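Local coordinates for protein-glutamine gamma-glutamyltransferase 2 (Pagrus major, PDB 1G0D), which probably catalyses calcium-dependent cross-linking of proteins, joining peptide-bound glutamine to lysine side chains or to free amines such as serotonin and dopamine, at residues A[35-46]-A[91-102]; A[53-61]-A[68-76]. One frame throughout, in Å; residues are numbered along the deposited sequence.

Interaction 1: residues A[35-46]-A[91-102]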
loop_
_atom_site.group_PDB
_atom_site.type_symbol
_atom_site.label_atom_id
_atom_site.label_comp_id
_atom_site.label_asym_id
_atom_site.label_seq_id
_atom_site.Cartn_x
_atom_site.Cartn_y
_atom_site.Cartn_z
ATOM N N ARG A 35 13.739 -20.097 -2.691
ATOM C CA ARG A 35 14.014 -18.982 -1.746
ATOM C C ARG A 35 15.448 -19.192 -1.187
ATOM O O ARG A 35 15.898 -20.327 -1.086
ATOM C CB ARG A 35 12.984 -18.951 -0.615
ATOM C CG ARG A 35 11.556 -18.852 -1.132
ATOM C CD ARG A 35 10.572 -18.392 -0.077
ATOM N NE ARG A 35 9.230 -18.217 -0.634
ATOM C CZ ARG A 35 8.627 -17.040 -0.891
ATOM N NH1 ARG A 35 9.234 -15.877 -0.675
ATOM N NH2 ARG A 35 7.378 -17.027 -1.342
ATOM N N ARG A 36 16.166 -18.121 -0.844
ATOM C CA ARG A 36 17.561 -18.219 -0.373
ATOM C C ARG A 36 17.843 -18.772 1.008
ATOM O O ARG A 36 17.026 -18.676 1.899
ATOM C CB ARG A 36 18.256 -16.859 -0.490
ATOM C CG ARG A 36 17.861 -15.869 0.542
ATOM C CD ARG A 36 18.161 -14.424 0.091
ATOM N NE ARG A 36 18.070 -13.474 1.215
ATOM C CZ ARG A 36 18.620 -12.258 1.231
ATOM N NH1 ARG A 36 19.305 -11.818 0.192
ATOM N NH2 ARG A 36 18.545 -11.500 2.319
ATOM N N GLY A 37 19.021 -19.351 1.179
ATOM C CA GLY A 37 19.392 -19.898 2.468
ATOM C C GLY A 37 18.800 -21.267 2.740
ATOM O O GLY A 37 19.061 -21.858 3.788
ATOM N N GLN A 38 18.010 -21.769 1.789
ATOM C CA GLN A 38 17.329 -23.068 1.871
ATOM C C GLN A 38 17.761 -23.922 0.662
ATOM O O GLN A 38 17.663 -23.497 -0.486
ATOM C CB GLN A 38 15.820 -22.826 1.853
ATOM C CG GLN A 38 14.970 -24.045 2.081
ATOM C CD GLN A 38 13.484 -23.739 2.033
ATOM O OE1 GLN A 38 13.058 -22.683 2.491
ATOM N NE2 GLN A 38 12.686 -24.664 1.470
ATOM N N PRO A 39 18.195 -25.159 0.903
ATOM C CA PRO A 39 18.636 -26.015 -0.192
ATOM C C PRO A 39 17.568 -26.499 -1.135
ATOM O O PRO A 39 16.399 -26.578 -0.769
ATOM C CB PRO A 39 19.293 -27.183 0.525
ATOM C CG PRO A 39 18.515 -27.286 1.790
ATOM C CD PRO A 39 18.264 -25.853 2.193
ATOM N N PHE A 40 17.972 -26.818 -2.363
ATOM C CA PHE A 40 17.034 -27.355 -3.333
ATOM C C PHE A 40 17.686 -28.536 -4.079
ATOM O O PHE A 40 18.896 -28.555 -4.250
ATOM C CB PHE A 40 16.472 -26.244 -4.272
ATOM C CG PHE A 40 17.507 -25.419 -5.035
ATOM C CD1 PHE A 40 18.156 -24.345 -4.437
ATOM C CD2 PHE A 40 17.774 -25.678 -6.386
ATOM C CE1 PHE A 40 19.064 -23.544 -5.174
ATOM C CE2 PHE A 40 18.664 -24.895 -7.117
ATOM C CZ PHE A 40 19.309 -23.828 -6.501
ATOM N N SER A 41 16.906 -29.552 -4.468
ATOM C CA SER A 41 17.475 -30.724 -5.151
ATOM C C SER A 41 16.953 -30.962 -6.552
ATOM O O SER A 41 15.752 -31.023 -6.773
ATOM C CB SER A 41 17.219 -31.984 -4.350
ATOM O OG SER A 41 17.600 -31.796 -3.019
ATOM N N ILE A 42 17.874 -31.139 -7.482
ATOM C CA ILE A 42 17.536 -31.358 -8.874
ATOM C C ILE A 42 18.256 -32.628 -9.273
ATOM O O ILE A 42 19.123 -33.080 -8.539
ATOM C CB ILE A 42 18.014 -30.137 -9.738
ATOM C CG1 ILE A 42 19.544 -30.037 -9.735
ATOM C CG2 ILE A 42 17.427 -28.798 -9.145
ATOM C CD1 ILE A 42 20.135 -29.233 -10.905
ATOM N N THR A 43 17.913 -33.217 -10.409
ATOM C CA THR A 43 18.588 -34.442 -10.835
ATOM C C THR A 43 19.156 -34.374 -12.244
ATOM O O THR A 43 18.642 -33.666 -13.088
ATOM C CB THR A 43 17.651 -35.631 -10.829
ATOM O OG1 THR A 43 16.366 -35.226 -11.332
ATOM C CG2 THR A 43 17.527 -36.185 -9.438
ATOM N N LEU A 44 20.216 -35.125 -12.476
ATOM C CA LEU A 44 20.854 -35.221 -13.772
ATOM C C LEU A 44 20.508 -36.619 -14.231
ATOM O O LEU A 44 21.041 -37.577 -13.653
ATOM C CB LEU A 44 22.363 -35.236 -13.642
ATOM C CG LEU A 44 23.285 -34.054 -13.598
ATOM C CD1 LEU A 44 24.577 -34.428 -14.272
ATOM C CD2 LEU A 44 22.638 -32.898 -14.264
ATOM N N GLN A 45 19.629 -36.777 -15.225
ATOM C CA GLN A 45 19.343 -38.127 -15.728
ATOM C C GLN A 45 20.446 -38.482 -16.707
ATOM O O GLN A 45 20.608 -37.831 -17.729
ATOM C CB GLN A 45 18.004 -38.203 -16.438
ATOM C CG GLN A 45 17.347 -39.547 -16.232
ATOM C CD GLN A 45 16.874 -40.182 -17.534
ATOM O OE1 GLN A 45 15.828 -39.799 -18.071
ATOM N NE2 GLN A 45 17.639 -41.166 -18.051
ATOM N N CYS A 46 21.219 -39.504 -16.376
ATOM C CA CYS A 46 22.326 -39.938 -17.214
ATOM C C CYS A 46 22.042 -41.175 -18.085
ATOM O O CYS A 46 21.130 -41.968 -17.820
ATOM C CB CYS A 46 23.560 -40.161 -16.346
ATOM S SG CYS A 46 24.119 -38.655 -15.504
ATOM N N ASP A 91 20.016 -44.276 -12.075
ATOM C CA ASP A 91 20.611 -43.894 -13.331
ATOM C C ASP A 91 20.659 -42.368 -13.442
ATOM O O ASP A 91 20.877 -41.825 -14.525
ATOM C CB ASP A 91 19.881 -44.555 -14.524
ATOM C CG ASP A 91 18.360 -44.513 -14.404
ATOM O OD1 ASP A 91 17.831 -44.230 -13.286
ATOM O OD2 ASP A 91 17.699 -44.772 -15.446
ATOM N N GLU A 92 20.464 -41.685 -12.310
ATOM C CA GLU A 92 20.541 -40.229 -12.236
ATOM C C GLU A 92 21.395 -39.719 -11.050
ATOM O O GLU A 92 21.650 -40.436 -10.090
ATOM C CB GLU A 92 19.138 -39.641 -12.191
ATOM C CG GLU A 92 18.187 -40.248 -11.211
ATOM C CD GLU A 92 16.739 -40.127 -11.683
ATOM O OE1 GLU A 92 16.054 -39.133 -11.370
ATOM O OE2 GLU A 92 16.276 -41.043 -12.384
ATOM N N ILE A 93 21.888 -38.492 -11.142
ATOM C CA ILE A 93 22.690 -37.928 -10.058
ATOM C C ILE A 93 21.857 -36.828 -9.352
ATOM O O ILE A 93 21.387 -35.893 -9.987
ATOM C CB ILE A 93 23.999 -37.312 -10.600
ATOM C CG1 ILE A 93 24.818 -38.372 -11.290
ATOM C CG2 ILE A 93 24.844 -36.779 -9.477
ATOM C CD1 ILE A 93 26.110 -37.839 -11.894
ATOM N N LEU A 94 21.673 -36.981 -8.042
ATOM C CA LEU A 94 20.916 -36.041 -7.205
ATOM C C LEU A 94 21.876 -34.939 -6.782
ATOM O O LEU A 94 22.869 -35.191 -6.095
ATOM C CB LEU A 94 20.380 -36.748 -5.963
ATOM C CG LEU A 94 19.012 -36.401 -5.328
ATOM C CD1 LEU A 94 19.368 -36.104 -3.907
ATOM C CD2 LEU A 94 18.214 -35.222 -5.940
ATOM N N LEU A 95 21.563 -33.711 -7.179
ATOM C CA LEU A 95 22.410 -32.584 -6.882
ATOM C C LEU A 95 21.644 -31.659 -5.964
ATOM O O LEU A 95 20.650 -31.089 -6.368
ATOM C CB LEU A 95 22.724 -31.857 -8.180
ATOM C CG LEU A 95 24.022 -31.930 -9.004
ATOM C CD1 LEU A 95 25.025 -33.020 -8.570
ATOM C CD2 LEU A 95 23.578 -32.139 -10.419
ATOM N N THR A 96 22.082 -31.526 -4.720
ATOM C CA THR A 96 21.413 -30.628 -3.783
ATOM C C THR A 96 22.203 -29.336 -3.723
ATOM O O THR A 96 23.336 -29.339 -3.256
ATOM C CB THR A 96 21.375 -31.216 -2.394
ATOM O OG1 THR A 96 20.749 -32.498 -2.454
ATOM C CG2 THR A 96 20.600 -30.311 -1.473
ATOM N N LEU A 97 21.615 -28.245 -4.205
ATOM C CA LEU A 97 22.288 -26.950 -4.210
ATOM C C LEU A 97 21.973 -26.262 -2.909
ATOM O O LEU A 97 20.820 -26.229 -2.477
ATOM C CB LEU A 97 21.799 -26.054 -5.353
ATOM C CG LEU A 97 22.203 -26.115 -6.839
ATOM C CD1 LEU A 97 23.363 -25.212 -7.009
ATOM C CD2 LEU A 97 22.524 -27.517 -7.312
ATOM N N HIS A 98 23.011 -25.721 -2.289
ATOM C CA HIS A 98 22.892 -24.980 -1.027
ATOM C C HIS A 98 23.264 -23.509 -1.307
ATOM O O HIS A 98 24.348 -23.213 -1.775
ATOM C CB HIS A 98 23.846 -25.560 0.026
ATOM C CG HIS A 98 23.397 -26.862 0.606
ATOM N ND1 HIS A 98 22.568 -26.939 1.706
ATOM C CD2 HIS A 98 23.652 -28.138 0.232
ATOM C CE1 HIS A 98 22.334 -28.209 1.981
ATOM N NE2 HIS A 98 22.981 -28.957 1.102
ATOM N N SER A 99 22.368 -22.587 -1.028
ATOM C CA SER A 99 22.651 -21.200 -1.320
ATOM C C SER A 99 22.813 -20.448 -0.031
ATOM O O SER A 99 22.186 -20.806 0.954
ATOM C CB SER A 99 21.480 -20.580 -2.098
ATOM O OG SER A 99 20.357 -20.314 -1.255
ATOM N N PRO A 100 23.657 -19.397 -0.015
ATOM C CA PRO A 100 23.816 -18.635 1.234
ATOM C C PRO A 100 22.531 -17.854 1.520
ATOM O O PRO A 100 21.705 -17.657 0.627
ATOM C CB PRO A 100 24.989 -17.700 0.950
ATOM C CG PRO A 100 25.026 -17.569 -0.562
ATOM C CD PRO A 100 24.494 -18.869 -1.109
ATOM N N ALA A 101 22.356 -17.439 2.764
ATOM C CA ALA A 101 21.188 -16.657 3.141
ATOM C C ALA A 101 21.353 -15.183 2.681
ATOM O O ALA A 101 20.438 -14.375 2.879
ATOM C CB ALA A 101 20.962 -16.731 4.659
ATOM N N ASN A 102 22.509 -14.830 2.101
ATOM C CA ASN A 102 22.712 -13.484 1.585
ATOM C C ASN A 102 22.748 -13.555 0.065
ATOM O O ASN A 102 23.217 -12.640 -0.605
ATOM C CB ASN A 102 24.001 -12.839 2.114
ATOM C CG ASN A 102 25.234 -13.645 1.804
ATOM O OD1 ASN A 102 25.145 -14.757 1.295
ATOM N ND2 ASN A 102 26.406 -13.091 2.119
HETATM O O HOH W 1 18.134 -21.600 -2.334
#

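Interaction 2: residues A[53-61]-A[68-76]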
loop_
_atom_site.group_PDB
_atom_site.type_symbol
_atom_site.label_atom_id
_atom_site.label_comp_id
_atom_site.label_asym_id
_atom_site.label_seq_id
_atom_site.Cartn_x
_atom_site.Cartn_y
_atom_site.Cartn_z
ATOM N N LYS A 53 37.832 -40.747 -14.367
ATOM C CA LYS A 53 38.452 -39.594 -13.738
ATOM C C LYS A 53 37.748 -38.270 -14.056
ATOM O O LYS A 53 38.343 -37.192 -13.989
ATOM C CB LYS A 53 39.932 -39.539 -14.122
ATOM C CG LYS A 53 40.765 -40.718 -13.570
ATOM C CD LYS A 53 42.191 -40.762 -14.175
ATOM C CE LYS A 53 43.056 -41.895 -13.603
ATOM N NZ LYS A 53 44.491 -41.706 -13.968
ATOM N N HIS A 54 36.461 -38.370 -14.369
ATOM C CA HIS A 54 35.633 -37.215 -14.692
ATOM C C HIS A 54 34.781 -36.801 -13.490
ATOM O O HIS A 54 34.247 -37.647 -12.778
ATOM C CB HIS A 54 34.724 -37.553 -15.866
ATOM C CG HIS A 54 35.436 -37.573 -17.176
ATOM N ND1 HIS A 54 36.808 -37.531 -17.273
ATOM C CD2 HIS A 54 34.966 -37.584 -18.444
ATOM C CE1 HIS A 54 37.157 -37.513 -18.548
ATOM N NE2 HIS A 54 36.057 -37.544 -19.278
ATOM N N HIS A 55 34.629 -35.502 -13.275
ATOM C CA HIS A 55 33.850 -35.051 -12.144
ATOM C C HIS A 55 32.914 -33.931 -12.546
ATOM O O HIS A 55 33.091 -33.351 -13.591
ATOM C CB HIS A 55 34.801 -34.598 -11.034
ATOM C CG HIS A 55 35.394 -33.241 -11.254
ATOM N ND1 HIS A 55 36.219 -32.953 -12.318
ATOM C CD2 HIS A 55 35.246 -32.079 -10.574
ATOM C CE1 HIS A 55 36.547 -31.674 -12.290
ATOM N NE2 HIS A 55 35.970 -31.120 -11.241
ATOM N N LEU A 56 31.905 -33.641 -11.723
ATOM C CA LEU A 56 30.959 -32.552 -12.026
ATOM C C LEU A 56 31.446 -31.199 -11.476
ATOM O O LEU A 56 32.121 -31.119 -10.440
ATOM C CB LEU A 56 29.537 -32.838 -11.472
ATOM C CG LEU A 56 28.668 -33.977 -12.022
ATOM C CD1 LEU A 56 27.243 -33.895 -11.485
ATOM C CD2 LEU A 56 28.681 -33.922 -13.517
ATOM N N GLU A 57 31.072 -30.144 -12.200
ATOM C CA GLU A 57 31.416 -28.769 -11.882
ATOM C C GLU A 57 30.142 -27.943 -12.063
ATOM O O GLU A 57 29.384 -28.150 -13.016
ATOM C CB GLU A 57 32.489 -28.292 -12.845
ATOM C CG GLU A 57 33.325 -27.202 -12.304
ATOM C CD GLU A 57 34.299 -27.731 -11.299
ATOM O OE1 GLU A 57 35.226 -28.450 -11.711
ATOM O OE2 GLU A 57 34.138 -27.438 -10.093
ATOM N N LEU A 58 29.890 -27.011 -11.152
ATOM C CA LEU A 58 28.675 -26.191 -11.258
ATOM C C LEU A 58 28.948 -24.695 -11.216
ATOM O O LEU A 58 29.600 -24.198 -10.294
ATOM C CB LEU A 58 27.693 -26.528 -10.121
ATOM C CG LEU A 58 26.578 -27.542 -10.399
ATOM C CD1 LEU A 58 27.229 -28.883 -10.650
ATOM C CD2 LEU A 58 25.593 -27.628 -9.235
ATOM N N VAL A 59 28.455 -23.974 -12.215
ATOM C CA VAL A 59 28.617 -22.533 -12.200
ATOM C C VAL A 59 27.302 -21.832 -12.510
ATOM O O VAL A 59 26.552 -22.239 -13.396
ATOM C CB VAL A 59 29.758 -22.072 -13.134
ATOM C CG1 VAL A 59 30.038 -23.118 -14.130
ATOM C CG2 VAL A 59 29.430 -20.740 -13.769
ATOM N N LEU A 60 27.036 -20.784 -11.736
ATOM C CA LEU A 60 25.826 -20.003 -11.848
ATOM C C LEU A 60 26.012 -18.708 -12.620
ATOM O O LEU A 60 27.049 -18.078 -12.533
ATOM C CB LEU A 60 25.340 -19.670 -10.450
ATOM C CG LEU A 60 24.859 -20.783 -9.524
ATOM C CD1 LEU A 60 24.886 -20.286 -8.108
ATOM C CD2 LEU A 60 23.445 -21.173 -9.894
ATOM N N HIS A 61 24.998 -18.296 -13.366
ATOM C CA HIS A 61 25.083 -17.051 -14.137
ATOM C C HIS A 61 23.884 -16.174 -13.836
ATOM O O HIS A 61 22.733 -16.622 -13.861
ATOM C CB HIS A 61 25.134 -17.315 -15.648
ATOM C CG HIS A 61 26.199 -18.282 -16.053
ATOM N ND1 HIS A 61 27.481 -17.884 -16.372
ATOM C CD2 HIS A 61 26.207 -19.638 -16.102
ATOM C CE1 HIS A 61 28.231 -18.946 -16.591
ATOM N NE2 HIS A 61 27.481 -20.025 -16.434
ATOM N N VAL A 68 27.099 -11.252 -13.477
ATOM C CA VAL A 68 27.672 -11.964 -12.342
ATOM C C VAL A 68 27.694 -13.494 -12.527
ATOM O O VAL A 68 26.733 -14.104 -12.972
ATOM C CB VAL A 68 26.949 -11.553 -11.025
ATOM C CG1 VAL A 68 27.434 -12.390 -9.870
ATOM C CG2 VAL A 68 27.252 -10.076 -10.729
ATOM N N VAL A 69 28.837 -14.104 -12.243
ATOM C CA VAL A 69 28.976 -15.547 -12.351
ATOM C C VAL A 69 29.585 -16.193 -11.090
ATOM O O VAL A 69 30.674 -15.849 -10.637
ATOM C CB VAL A 69 29.825 -15.898 -13.601
ATOM C CG1 VAL A 69 30.047 -17.434 -13.688
ATOM C CG2 VAL A 69 29.104 -15.332 -14.826
ATOM N N ILE A 70 28.864 -17.174 -10.551
ATOM C CA ILE A 70 29.288 -17.823 -9.345
ATOM C C ILE A 70 29.652 -19.261 -9.603
ATOM O O ILE A 70 28.860 -20.001 -10.171
ATOM C CB ILE A 70 28.133 -17.780 -8.330
ATOM C CG1 ILE A 70 27.707 -16.331 -8.127
ATOM C CG2 ILE A 70 28.546 -18.381 -7.016
ATOM C CD1 ILE A 70 26.379 -16.156 -7.422
ATOM N N LYS A 71 30.850 -19.652 -9.190
ATOM C CA LYS A 71 31.269 -21.046 -9.324
ATOM C C LYS A 71 30.909 -21.675 -7.996
ATOM O O LYS A 71 31.496 -21.332 -6.982
ATOM C CB LYS A 71 32.780 -21.156 -9.558
ATOM C CG LYS A 71 33.192 -20.697 -10.963
ATOM C CD LYS A 71 34.716 -20.633 -11.183
ATOM C CE LYS A 71 35.269 -19.192 -11.280
ATOM N NZ LYS A 71 34.509 -18.305 -12.225
ATOM N N VAL A 72 29.926 -22.567 -7.994
ATOM C CA VAL A 72 29.486 -23.230 -6.777
ATOM C C VAL A 72 30.457 -24.322 -6.214
ATOM O O VAL A 72 30.836 -25.267 -6.925
ATOM C CB VAL A 72 28.089 -23.823 -7.034
ATOM C CG1 VAL A 72 27.566 -24.521 -5.818
ATOM C CG2 VAL A 72 27.152 -22.714 -7.411
ATOM N N GLN A 73 30.848 -24.171 -4.935
ATOM C CA GLN A 73 31.741 -25.093 -4.213
ATOM C C GLN A 73 31.333 -26.564 -4.236
ATOM O O GLN A 73 30.159 -26.891 -4.332
ATOM C CB GLN A 73 31.830 -24.683 -2.753
ATOM C CG GLN A 73 32.599 -23.415 -2.449
ATOM C CD GLN A 73 32.431 -23.019 -0.979
ATOM O OE1 GLN A 73 33.403 -22.726 -0.270
ATOM N NE2 GLN A 73 31.180 -23.027 -0.510
ATOM N N LYS A 74 32.314 -27.444 -4.066
ATOM C CA LYS A 74 32.074 -28.884 -4.110
ATOM C C LYS A 74 31.515 -29.498 -2.842
ATOM O O LYS A 74 30.922 -30.595 -2.880
ATOM C CB LYS A 74 33.344 -29.631 -4.522
ATOM C CG LYS A 74 33.074 -30.820 -5.477
ATOM C CD LYS A 74 32.882 -30.370 -6.929
ATOM C CE LYS A 74 34.171 -29.805 -7.528
ATOM N NZ LYS A 74 33.971 -29.430 -8.952
ATOM N N GLU A 75 31.714 -28.817 -1.722
ATOM C CA GLU A 75 31.141 -29.294 -0.483
ATOM C C GLU A 75 31.328 -28.322 0.660
ATOM O O GLU A 75 31.349 -27.110 0.432
ATOM C CB GLU A 75 31.695 -30.671 -0.121
ATOM C CG GLU A 75 30.674 -31.828 -0.303
ATOM C CD GLU A 75 29.591 -31.902 0.791
ATOM O OE1 GLU A 75 29.747 -31.245 1.843
ATOM O OE2 GLU A 75 28.573 -32.609 0.613
ATOM N N HIS A 76 31.457 -28.858 1.859
ATOM C CA HIS A 76 31.652 -28.099 3.105
ATOM C C HIS A 76 32.046 -26.692 2.688
ATOM O O HIS A 76 33.232 -26.347 2.732
ATOM C CB HIS A 76 32.775 -28.733 3.954
ATOM C CG HIS A 76 32.437 -30.081 4.517
ATOM N ND1 HIS A 76 33.369 -31.077 4.737
ATOM C CD2 HIS A 76 31.257 -30.596 4.893
ATOM C CE1 HIS A 76 32.785 -32.154 5.216
ATOM N NE2 HIS A 76 31.496 -31.883 5.321
HETATM O O HOH W 2 31.463 -26.695 -8.783
#

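Interaction 1: residues A[35-46]-A[91-102]
Phe40 lays its ring across Leu97: CB of Leu97 sits over one ring face, 3.5 Å from Phe40 CZ, a CH-pi contact. With CG set between the backbone N and the carbonyl carbon (chi1 56°), the ring swings over its partner strand. Beyond it on the same face, Ile42 CG1 rests on Leu95 CB, Leu44 CG fits against Leu95 CD2 (3.7 Å), and Ile93 meets Leu44 CB to CB at the far end; branched aliphatic residues suit this buried side. On the other face Leu94 CD2 drops between Ser41 CB and Thr43 CG2, and Ser41 OG hydrogen-bonds Thr96 OG1 at 3.3 Å. Just ahead of strand 40-46, Pro39 CB lies over one face of the His98 ring, 3.8 Å from its centroid, a second CH-pi contact. Gly37, third in a type II turn, has backbone angles that would jam a CB against Arg36 O, and Ala101 CB would crowd it further; its N-H hydrogen-bonds Ser99 OG at 2.9 Å. Arg36 extends alongside, its guanidinium carrying Ala101 O over one face, while its bonds go to Asp141, Ser210 O and Ala103 O. With an alanine here, Asp141 would probably be left without its salt-bridge mate, and both carbonyls without their N-H donors. Backbone bonds from Phe40 to Cys46 zip the pair together, as central antiparallel neighbours in one sheet of the N-terminal, immunoglobulin-like beta-sandwich of transglutaminases.

Interaction 2: residues A[53-61]-A[68-76]
Leu60 and Ile70 face each other as a hydrogen-bonded pair in the antiparallel beta hairpin formed by strands 55-62 and 68-72, the second of which is the outermost strand of its sheet. Their N-H groups and carbonyls bond in both directions, and Val72 N adds a more bent bond to Leu58 O.

Apolar contacts follow the two faces. On one, the Leu60 side chain leans diagonally past Ile70, bringing CD1 to 3.4 Å from Val72 CG2, while Leu58 CB packs against Val72 CB. Phe130 and Trp82 also meet Leu60; a leucine, branched at CG, reaches far enough to touch both Val72 and these aromatic neighbours. On the other, Val59 CG2 touches Val69 CG1 at 3.4 Å. There the His61 ring runs beside Val69, pointing the same way, with ND1 3.4 Å from Val69 CG2, though the bond made by ND1 goes to Asp66. Beta-branched valines, compact and at ease in extended backbone, suit such cross-strand positions.

The polar contacts gather where the strands have parted. Lys74 doubles back through bends at chi2 (80°) and chi3 (67°), which return its ammonium group to the first strand. NZ forms a salt bridge with Glu57 OE2, though the modelled separation is too short to be taken literally. It also donates to Leu56 O at 2.9 Å, in the carbonyl plane and on a lone pair. Lys74 CE lies at the edge of the His55 ring. His55 NE2 in turn donates to Glu57 OE1 at 2.8 Å, meeting the carboxylate from above its plane, 40° out, which would help to fix its rotation. Beside this cluster, with Glu57 OE2 3.1 Å from its oxygen, an ordered water accepts the N-H of Leu58 N at 2.9 Å.

Overall arrangement
After strand 8-12, a short helix and strand 33-35, the chain lays down strand 40-46, then passes over to the other sheet of the domain for strand 55-62. A short loop leads into strand 68-72, so interaction 2 closes a hairpin with six residues between its segments. The chain then returns to the first sheet, runs through strand 83-88 and reaches strand 92-98, where interaction 1 closes a much longer loop. Interaction 2 is therefore nested inside interaction 1. Their centres lie about 12 Å apart, and they meet across the sandwich: Leu56 reaches Leu44, Ile93 and Leu95, while Leu58 CD2 meets Leu97 CD2 at 3.6 Å, joining the two sheets.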